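Carboxylesterase SOBER1 (Arabidopsis thaliana, PDB 6AVX) hydrolyses carboxylic esters, preferring short acyl chains, shows phospholipase A2 activity, and restrains the plant hypersensitive response to the bacterial effector AvrBsT. Local coordinates at residues Q91-G96 with L119-T124. The protein carries 1 engineered substitution. Sequence-based numbering, arbitrary orientation.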
loop_
_atom_site.group_PDB
_atom_site.type_symbol
_atom_site.label_atom_id
_atom_site.label_comp_id
_atom_site.label_asym_id
_atom_site.label_seq_id
_atom_site.Cartn_x
_atom_site.Cartn_y
_atom_site.Cartn_z
ATOM N N GLN A 91 11.157 -11.429 -7.955
ATOM C CA GLN A 91 11.653 -12.748 -7.568
ATOM C C GLN A 91 10.509 -13.743 -7.398
ATOM O O GLN A 91 10.619 -14.905 -7.817
ATOM C CB GLN A 91 12.468 -12.634 -6.287
ATOM C CG GLN A 91 13.010 -13.965 -5.768
ATOM C CD GLN A 91 14.027 -14.592 -6.700
ATOM O OE1 GLN A 91 14.585 -13.925 -7.574
ATOM N NE2 GLN A 91 14.275 -15.885 -6.513
ATOM N N GLU A 92 9.400 -13.315 -6.794
ATOM C CA GLU A 92 8.259 -14.205 -6.635
ATOM C C GLU A 92 7.724 -14.649 -7.993
ATOM O O GLU A 92 7.421 -15.834 -8.190
ATOM C CB GLU A 92 7.187 -13.507 -5.805
ATOM C CG GLU A 92 5.952 -14.331 -5.510
ATOM C CD GLU A 92 6.187 -15.531 -4.591
ATOM O OE1 GLU A 92 7.197 -15.573 -3.857
ATOM O OE2 GLU A 92 5.332 -16.441 -4.621
ATOM N N ILE A 93 7.607 -13.720 -8.947
ATOM C CA ILE A 93 7.143 -14.075 -10.284
ATOM C C ILE A 93 8.172 -14.959 -10.991
ATOM O O ILE A 93 7.810 -15.928 -11.674
ATOM C CB ILE A 93 6.764 -12.803 -11.074
ATOM C CG1 ILE A 93 5.514 -12.171 -10.452
ATOM C CG2 ILE A 93 6.534 -13.116 -12.562
ATOM C CD1 ILE A 93 5.204 -10.761 -10.938
ATOM N N ALA A 94 9.461 -14.678 -10.799
ATOM C CA ALA A 94 10.510 -15.507 -11.399
ATOM C C ALA A 94 10.488 -16.929 -10.850
ATOM O O ALA A 94 10.920 -17.864 -11.536
ATOM C CB ALA A 94 11.882 -14.883 -11.160
ATOM N N GLU A 95 10.015 -17.114 -9.625
ATOM C CA GLU A 95 9.898 -18.443 -9.039
ATOM C C GLU A 95 8.616 -19.147 -9.457
ATOM O O GLU A 95 8.389 -20.289 -9.046
ATOM C CB GLU A 95 10.038 -18.347 -7.518
ATOM C CG GLU A 95 11.455 -17.996 -7.110
ATOM C CD GLU A 95 11.606 -17.688 -5.644
ATOM O OE1 GLU A 95 10.598 -17.722 -4.910
ATOM O OE2 GLU A 95 12.754 -17.407 -5.226
ATOM N N GLY A 96 7.788 -18.507 -10.272
ATOM C CA GLY A 96 6.649 -19.166 -10.883
ATOM C C GLY A 96 5.286 -18.681 -10.462
ATOM O O GLY A 96 4.284 -19.207 -10.968
ATOM N N LEU A 119 1.527 0.812 -9.125
ATOM C CA LEU A 119 1.310 1.642 -10.311
ATOM C C LEU A 119 2.533 1.704 -11.211
ATOM O O LEU A 119 2.397 2.041 -12.396
ATOM C CB LEU A 119 0.907 3.065 -9.906
ATOM C CG LEU A 119 -0.406 3.226 -9.140
ATOM C CD1 LEU A 119 -0.593 4.663 -8.653
ATOM C CD2 LEU A 119 -1.566 2.805 -10.004
ATOM N N LEU A 120 3.707 1.418 -10.682
ATOM C CA LEU A 120 4.928 1.429 -11.476
ATOM C C LEU A 120 5.373 0.037 -11.902
ATOM O O LEU A 120 6.384 -0.084 -12.596
ATOM C CB LEU A 120 6.050 2.140 -10.711
ATOM C CG LEU A 120 5.850 3.655 -10.632
ATOM C CD1 LEU A 120 6.709 4.262 -9.538
ATOM C CD2 LEU A 120 6.164 4.327 -11.992
ATOM N N TYR A 121 4.669 -1.015 -11.501
ATOM C CA TYR A 121 5.118 -2.359 -11.848
ATOM C C TYR A 121 4.778 -2.664 -13.313
ATOM O O TYR A 121 3.708 -2.283 -13.791
ATOM C CB TYR A 121 4.462 -3.414 -10.926
ATOM C CG TYR A 121 5.268 -4.686 -10.956
ATOM C CD1 TYR A 121 4.789 -5.847 -11.562
ATOM C CD2 TYR A 121 6.545 -4.717 -10.436
ATOM C CE1 TYR A 121 5.560 -6.977 -11.643
ATOM C CE2 TYR A 121 7.333 -5.857 -10.516
ATOM C CZ TYR A 121 6.822 -6.988 -11.125
ATOM O OH TYR A 121 7.602 -8.129 -11.225
ATOM N N PRO A 122 5.667 -3.346 -14.057
ATOM C CA PRO A 122 5.409 -3.536 -15.497
ATOM C C PRO A 122 4.273 -4.472 -15.829
ATOM O O PRO A 122 3.847 -4.494 -16.992
ATOM C CB PRO A 122 6.738 -4.080 -16.031
ATOM C CG PRO A 122 7.766 -3.613 -15.063
ATOM C CD PRO A 122 7.074 -3.620 -13.720
ATOM N N LYS A 123 3.784 -5.261 -14.874
ATOM C CA LYS A 123 2.752 -6.260 -15.104
ATOM C C LYS A 123 1.528 -6.002 -14.234
ATOM O O LYS A 123 1.624 -5.391 -13.165
ATOM C CB LYS A 123 3.301 -7.652 -14.808
ATOM C CG LYS A 123 4.477 -7.976 -15.739
ATOM C CD LYS A 123 5.104 -9.303 -15.447
ATOM C CE LYS A 123 6.300 -9.541 -16.368
ATOM N NZ LYS A 123 7.038 -10.755 -15.979
ATOM N N THR A 124 0.375 -6.453 -14.712
ATOM C CA THR A 124 -0.845 -6.436 -13.913
ATOM C C THR A 124 -0.700 -7.408 -12.756
ATOM O O THR A 124 -0.318 -8.565 -12.945
ATOM C CB THR A 124 -2.055 -6.856 -14.751
ATOM O OG1 THR A 124 -2.085 -6.093 -15.969
ATOM C CG2 THR A 124 -3.350 -6.657 -13.971
#
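I93, on the last turn of helix 75-94, bridges to the loop that follows helix 109-120 by touching Y121 and K123. From CB, which already points toward that loop, the side chain forks. The I93 CG2 methyl comes 4.2 Å from NZ of K123, a loose contact in which the extended lysine runs past the isoleucine in the opposite direction. The other branch runs from CB through CG1, and with chi2 at 168° CD1 lies anti to CA and reaches the hydroxyl end of Y121. There I93 CD1 lies 3.6 Å from Y121 OH and 3.9 Å from Y121 CE1, approaching the ring obliquely. Y121 reaches back from the opposite direction, and P122 CD lies 3.4 Å above the plane of the Y121 ring on one face, nearer its edge than its centre. The phenol's polar partner is D90, hydrogen-bonded through OD1, while H86 packs edge-to-face with the ring; both belong to helix 75-94. The contact thus ties the C-terminal end of that helix to the loop leaving helix 109-120 in the alpha/beta-hydrolase fold, away from the probable catalytic triad. With 112 Å² buried, both sides summed, and no hydrogen bonds between the segments, it is a small, dispersion-held contact: aliphatic I93 packs against a phenol whose hydroxyl is engaged by D90.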